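Local atomic coordinates of clavulanic acid biosynthesis oligopeptide binding protein 2 (Streptomyces clavuligerus, PDB entry 2WOL), a protein that probably binds oligopeptides as a solute-binding protein of the clavulanic acid biosynthetic pathway. Residues F303-A308 with L448-W453; L333-R338 with P525-K530. All blocks are in the same frame, centred on the assembly; numbering follows the deposited sequence. Where two conformers were deposited one is given.

Contact 1 of 2, residues F303-A308 with L448-W453; sequences FLHFVA and LLVTDW
Phe306 and Thr451 form a hydrogen-bonded pair between antiparallel strands, and the ring of the first receives the methyl group of the second. The strand axes run 162° apart and approach to 4.6 Å, as expected of neighbours in one sheet. From CB, which leaves the sheet on the same face as Thr451 and Trp453, the Phe306 side chain turns to put CG between its own backbone N and carbonyl carbon (chi1 65°), the crowded position. Further out, CD2 comes only marginally within contact distance of Thr451 O. CE1 and CE2 both touch Thr451 CG2, and CE2 also meets Trp453 CB at 3.7 Å, in the plane of the ring at its edge. At the tip, CZ packs tightly on Thr451 CG2 at 3.3 Å. Seen from the ring centroid, the methyl carbon stands over the face and 28° off the normal, a CH-pi contact displaced toward the rim.

Two backbone bonds close this pair, Phe306 N to Thr451 O at 3.0 Å and Thr451 N to Phe306 O at 3.1 Å, and matching doublets join Leu304 with Trp453 and Ala308 with Leu449. On the other face, His305 CE1, in the conformer described, lies 3.7 Å from Val450 CG1. Val307 CG1 lies across Leu448 CB at 4.0 Å.

In this solute-binding protein of the PBP clan, the two strands are inner members of a mixed sheet: strand 523-534 flanks 303-309, and strand 391-398 flanks 448-453. Helix 401-414 covers the His305 and Val450 face; helix 460-468 packs on Leu304, Phe306 and Trp453, with Trp453 NE1 hydrogen-bonded to Phe463 O.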
loop_
_atom_site.group_PDB
_atom_site.type_symbol
_atom_site.label_atom_id
_atom_site.label_comp_id
_atom_site.label_asym_id
_atom_site.label_seq_id
_atom_site.Cartn_x
_atom_site.Cartn_y
_atom_site.Cartn_z
ATOM N N PHE A 303 -2.116 1.779 -6.934
ATOM C CA PHE A 303 -0.770 2.318 -7.075
ATOM C C PHE A 303 -0.740 3.358 -8.185
ATOM O O PHE A 303 -1.500 3.270 -9.158
ATOM C CB PHE A 303 0.240 1.208 -7.375
ATOM C CG PHE A 303 0.726 0.472 -6.154
ATOM C CD1 PHE A 303 -0.133 -0.353 -5.428
ATOM C CD2 PHE A 303 2.048 0.586 -5.745
ATOM C CE1 PHE A 303 0.320 -1.039 -4.304
ATOM C CE2 PHE A 303 2.509 -0.098 -4.621
ATOM C CZ PHE A 303 1.643 -0.904 -3.899
ATOM N N LEU A 304 0.133 4.346 -8.016
ATOM C CA LEU A 304 0.366 5.370 -9.021
ATOM C C LEU A 304 1.800 5.268 -9.518
ATOM O O LEU A 304 2.730 5.197 -8.722
ATOM C CB LEU A 304 0.116 6.763 -8.432
ATOM C CG LEU A 304 0.544 7.968 -9.283
ATOM C CD1 LEU A 304 -0.380 8.169 -10.467
ATOM C CD2 LEU A 304 0.607 9.228 -8.439
ATOM N N HIS A 305 1.963 5.263 -10.835
ATOM C CA HIS A 305 3.269 5.349 -11.461
ATOM C C HIS A 305 3.474 6.803 -11.867
ATOM O O HIS A 305 2.620 7.397 -12.529
ATOM C CB HIS A 305 3.324 4.428 -12.682
ATOM C CG HIS A 305 4.707 4.179 -13.198
ATOM N ND1 HIS A 305 5.697 3.603 -12.430
ATOM C CD2 HIS A 305 5.258 4.403 -14.414
ATOM C CE1 HIS A 305 6.801 3.498 -13.145
ATOM N NE2 HIS A 305 6.563 3.980 -14.352
ATOM N N PHE A 306 4.601 7.381 -11.458
ATOM C CA PHE A 306 4.853 8.791 -11.728
ATOM C C PHE A 306 6.332 9.118 -11.872
ATOM O O PHE A 306 7.197 8.297 -11.571
ATOM C CB PHE A 306 4.191 9.692 -10.663
ATOM C CG PHE A 306 4.756 9.541 -9.270
ATOM C CD1 PHE A 306 5.721 10.428 -8.798
ATOM C CD2 PHE A 306 4.297 8.537 -8.419
ATOM C CE1 PHE A 306 6.231 10.311 -7.508
ATOM C CE2 PHE A 306 4.801 8.411 -7.126
ATOM C CZ PHE A 306 5.775 9.300 -6.672
ATOM N N VAL A 307 6.601 10.324 -12.362
ATOM C CA VAL A 307 7.949 10.871 -12.406
ATOM C C VAL A 307 7.990 12.081 -11.475
ATOM O O VAL A 307 7.130 12.968 -11.551
ATOM C CB VAL A 307 8.357 11.274 -13.847
ATOM C CG1 VAL A 307 9.710 11.990 -13.855
ATOM C CG2 VAL A 307 8.394 10.046 -14.757
ATOM N N ALA A 308 8.977 12.097 -10.586
ATOM C CA ALA A 308 9.177 13.217 -9.678
ATOM C C ALA A 308 10.298 14.106 -10.188
ATOM O O ALA A 308 11.295 13.613 -10.704
ATOM C CB ALA A 308 9.498 12.711 -8.278
ATOM N N LEU A 448 15.169 14.162 -12.308
ATOM C CA LEU A 448 13.938 13.387 -12.465
ATOM C C LEU A 448 14.127 11.994 -11.882
ATOM O O LEU A 448 15.235 11.449 -11.916
ATOM C CB LEU A 448 13.536 13.266 -13.941
ATOM C CG LEU A 448 13.529 14.521 -14.816
ATOM C CD1 LEU A 448 14.808 14.572 -15.647
ATOM C CD2 LEU A 448 12.318 14.553 -15.727
ATOM N N LEU A 449 13.041 11.425 -11.362
ATOM C CA LEU A 449 13.052 10.087 -10.765
ATOM C C LEU A 449 11.802 9.329 -11.173
ATOM O O LEU A 449 10.693 9.870 -11.095
ATOM C CB LEU A 449 13.105 10.179 -9.236
ATOM C CG LEU A 449 14.397 10.707 -8.606
ATOM C CD1 LEU A 449 14.171 11.088 -7.149
ATOM C CD2 LEU A 449 15.503 9.654 -8.729
ATOM N N VAL A 450 11.980 8.080 -11.600
ATOM C CA VAL A 450 10.853 7.205 -11.919
ATOM C C VAL A 450 10.519 6.364 -10.698
ATOM O O VAL A 450 11.399 5.733 -10.110
ATOM C CB VAL A 450 11.172 6.252 -13.100
ATOM C CG1 VAL A 450 9.985 5.316 -13.388
ATOM C CG2 VAL A 450 11.537 7.039 -14.343
ATOM N N THR A 451 9.248 6.345 -10.312
ATOM C CA THR A 451 8.840 5.481 -9.215
ATOM C C THR A 451 7.372 5.079 -9.290
ATOM O O THR A 451 6.637 5.538 -10.162
ATOM C CB THR A 451 9.196 6.097 -7.831
ATOM O OG1 THR A 451 9.167 5.069 -6.833
ATOM C CG2 THR A 451 8.245 7.220 -7.449
ATOM N N ASP A 452 6.970 4.189 -8.391
ATOM C CA ASP A 452 5.562 3.888 -8.184
ATOM C C ASP A 452 5.275 3.936 -6.692
ATOM O O ASP A 452 6.194 3.816 -5.879
ATOM C CB ASP A 452 5.157 2.554 -8.828
ATOM C CG ASP A 452 5.740 1.338 -8.123
ATOM O OD1 ASP A 452 6.815 1.429 -7.493
ATOM O OD2 ASP A 452 5.112 0.263 -8.223
ATOM N N TRP A 453 4.010 4.139 -6.342
ATOM C CA TRP A 453 3.616 4.384 -4.963
ATOM C C TRP A 453 2.214 3.856 -4.714
ATOM O O TRP A 453 1.322 4.036 -5.542
ATOM C CB TRP A 453 3.658 5.886 -4.667
ATOM C CG TRP A 453 2.896 6.293 -3.438
ATOM C CD1 TRP A 453 1.689 6.934 -3.400
ATOM C CD2 TRP A 453 3.282 6.085 -2.072
ATOM N NE1 TRP A 453 1.302 7.139 -2.100
ATOM C CE2 TRP A 453 2.261 6.632 -1.263
ATOM C CE3 TRP A 453 4.392 5.493 -1.455
ATOM C CZ2 TRP A 453 2.314 6.602 0.134
ATOM C CZ3 TRP A 453 4.448 5.475 -0.065
ATOM C CH2 TRP A 453 3.412 6.021 0.712
#

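Contact 2 of 2, residues L333-R338 with P525-K530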
loop_
_atom_site.group_PDB
_atom_site.type_symbol
_atom_site.label_atom_id
_atom_site.label_comp_id
_atom_site.label_asym_id
_atom_site.label_seq_id
_atom_site.Cartn_x
_atom_site.Cartn_y
_atom_site.Cartn_z
ATOM N N LEU A 333 3.268 6.888 -25.297
ATOM C CA LEU A 333 4.568 6.212 -25.290
ATOM C C LEU A 333 4.936 5.732 -23.885
ATOM O O LEU A 333 5.453 4.624 -23.707
ATOM C CB LEU A 333 5.659 7.151 -25.821
ATOM C CG LEU A 333 7.072 6.606 -26.049
ATOM C CD1 LEU A 333 7.099 5.670 -27.258
ATOM C CD2 LEU A 333 8.082 7.740 -26.216
ATOM N N LEU A 334 4.660 6.573 -22.892
ATOM C CA LEU A 334 4.975 6.261 -21.502
ATOM C C LEU A 334 4.118 5.109 -20.981
ATOM O O LEU A 334 4.610 4.245 -20.254
ATOM C CB LEU A 334 4.841 7.509 -20.622
ATOM C CG LEU A 334 5.977 8.522 -20.814
ATOM C CD1 LEU A 334 5.535 9.935 -20.469
ATOM C CD2 LEU A 334 7.192 8.121 -19.994
ATOM N N GLN A 335 2.846 5.091 -21.372
ATOM C CA GLN A 335 1.961 3.987 -21.014
ATOM C C GLN A 335 2.390 2.695 -21.706
ATOM O O GLN A 335 2.347 1.618 -21.103
ATOM C CB GLN A 335 0.515 4.321 -21.363
ATOM C CG GLN A 335 -0.462 3.218 -20.995
ATOM C CD GLN A 335 -1.894 3.655 -21.127
ATOM O OE1 GLN A 335 -2.263 4.306 -22.107
ATOM N NE2 GLN A 335 -2.720 3.302 -20.141
ATOM N N ASP A 336 2.807 2.804 -22.965
ATOM C CA ASP A 336 3.296 1.646 -23.715
ATOM C C ASP A 336 4.528 1.042 -23.047
ATOM O O ASP A 336 4.686 -0.180 -23.019
ATOM C CB ASP A 336 3.577 2.008 -25.176
ATOM C CG ASP A 336 2.305 2.151 -26.006
ATOM O OD1 ASP A 336 1.204 1.891 -25.478
ATOM O OD2 ASP A 336 2.408 2.530 -27.193
ATOM N N ALA A 337 5.382 1.900 -22.490
ATOM C CA ALA A 337 6.546 1.448 -21.732
ATOM C C ALA A 337 6.121 0.706 -20.464
ATOM O O ALA A 337 6.862 -0.135 -19.955
ATOM C CB ALA A 337 7.449 2.626 -21.389
ATOM N N ARG A 338 4.924 1.027 -19.972
ATOM C CA ARG A 338 4.369 0.433 -18.754
ATOM C C ARG A 338 3.514 -0.817 -19.035
ATOM O O ARG A 338 3.030 -1.464 -18.101
ATOM C CB ARG A 338 3.560 1.493 -17.980
ATOM C CG ARG A 338 3.228 1.133 -16.532
ATOM C CD ARG A 338 4.483 1.042 -15.675
ATOM N NE ARG A 338 4.434 -0.105 -14.773
ATOM C CZ ARG A 338 5.442 -0.505 -14.002
ATOM N NH1 ARG A 338 6.596 0.155 -14.004
ATOM N NH2 ARG A 338 5.294 -1.565 -13.216
ATOM N N PRO A 525 2.147 12.652 -13.215
ATOM C CA PRO A 525 1.390 11.406 -13.145
ATOM C C PRO A 525 1.424 10.703 -14.491
ATOM O O PRO A 525 1.288 11.355 -15.528
ATOM C CB PRO A 525 -0.043 11.862 -12.831
ATOM C CG PRO A 525 0.003 13.329 -12.635
ATOM C CD PRO A 525 1.277 13.840 -13.194
ATOM N N LEU A 526 1.614 9.388 -14.472
ATOM C CA LEU A 526 1.616 8.606 -15.710
ATOM C C LEU A 526 0.377 7.724 -15.809
ATOM O O LEU A 526 -0.518 7.988 -16.617
ATOM C CB LEU A 526 2.898 7.776 -15.842
ATOM C CG LEU A 526 4.218 8.559 -15.823
ATOM C CD1 LEU A 526 5.401 7.615 -15.934
ATOM C CD2 LEU A 526 4.259 9.595 -16.938
ATOM N N VAL A 527 0.330 6.683 -14.985
ATOM C CA VAL A 527 -0.820 5.781 -14.956
ATOM C C VAL A 527 -1.144 5.349 -13.539
ATOM O O VAL A 527 -0.262 5.326 -12.678
ATOM C CB VAL A 527 -0.601 4.498 -15.825
ATOM C CG1 VAL A 527 -0.425 4.847 -17.305
ATOM C CG2 VAL A 527 0.578 3.662 -15.314
ATOM N N HIS A 528 -2.414 5.030 -13.306
ATOM C CA HIS A 528 -2.792 4.235 -12.146
ATOM C C HIS A 528 -2.674 2.776 -12.559
ATOM O O HIS A 528 -3.287 2.336 -13.546
ATOM C CB HIS A 528 -4.207 4.556 -11.677
ATOM C CG HIS A 528 -4.345 5.910 -11.058
ATOM N ND1 HIS A 528 -3.620 6.305 -9.953
ATOM C CD2 HIS A 528 -5.134 6.960 -11.385
ATOM C CE1 HIS A 528 -3.952 7.542 -9.631
ATOM N NE2 HIS A 528 -4.873 7.960 -10.481
ATOM N N ASP A 529 -1.866 2.037 -11.809
ATOM C CA ASP A 529 -1.523 0.663 -12.156
ATOM C C ASP A 529 -2.727 -0.276 -12.099
ATOM O O ASP A 529 -3.656 -0.085 -11.305
ATOM C CB ASP A 529 -0.352 0.147 -11.314
ATOM C CG ASP A 529 0.991 0.694 -11.786
ATOM O OD1 ASP A 529 1.246 0.695 -13.013
ATOM O OD2 ASP A 529 1.793 1.123 -10.932
ATOM N N LYS A 530 -2.705 -1.264 -12.986
ATOM C CA LYS A 530 -3.669 -2.353 -12.982
ATOM C C LYS A 530 -2.903 -3.664 -12.992
ATOM O O LYS A 530 -1.704 -3.693 -13.277
ATOM C CB LYS A 530 -4.607 -2.256 -14.185
ATOM C CG LYS A 530 -5.606 -1.108 -14.074
ATOM C CD LYS A 530 -6.473 -0.949 -15.314
ATOM C CE LYS A 530 -7.493 -2.074 -15.450
ATOM N NZ LYS A 530 -8.431 -1.820 -16.577
#
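Leu526 and Val527 are consecutive strand residues, yet both direct their CB atoms toward segment 333-338, where Leu334, Gln335 and Arg338 receive them. The departure from regular strand geometry is a classic beta bulge: both residues face His305 of the adjoining strand, and Leu526 has a psi of -71°, far from an extended value. The bulge therefore gives segment 333-338 two neighbouring apolar side chains.

Leu526 takes the earlier turn of the helix. Its CD2 meets Leu334 CD1 at 3.8 Å, the two side chains crossing at about a right angle, and Leu334 also packs on Val409 of helix 401-414. Val527 divides its methyl groups between two partners. CG2 touches Arg338 CG at 3.9 Å; the Arg338 chain reaches this point because its CG stands anti to the backbone N (chi1 -165°).

No hydrogen bond links the two segments. The polar element is a long salt bridge, 3.7 Å from Arg338 NE to Asp529 OD1 in the Asp529 conformer described. The oxygen lies well out of the guanidinium plane and no N-H points at it, while the guanidinium and carboxylate planes are 52° apart; the link is thus one of charges only and, since Asp529 was deposited in two conformers, it is doubtful as a fixed feature. Arg338 also packs against Lys401 and Phe402, so its side chain bridges from strand 523-534 to the start of helix 401-414.

The other methyl of Val527 meets the extended side chain of Gln335, which crosses it at about a right angle. Gln335 CG is 4.0 Å from Val527 CG1, and Gln335 NE2, the donor of a weak hydrogen bond to Gly344 O, lies at the same 4.0 Å from Val527 CG1.

In the fold
From the N terminus the chain lays down strand 303-309 and then helix 331-337. Contact 1 closes when strand 448-453 arrives beside the first strand, with 139 residues between its segments. Contact 2 closes later, across 186 residues, when strand 523-534 packs against the helix. The four segments alternate in sequence, so the two closures cross instead of nesting. Their centres lie 10 Å apart, and strand 303-309 joins them: His305 N to Val527 O and Phe303 O to Asp529 N, each 2.9 Å, are probable backbone hydrogen bonds. Together they tie three adjacent strands of one sheet to the helix packed on strand 523-534.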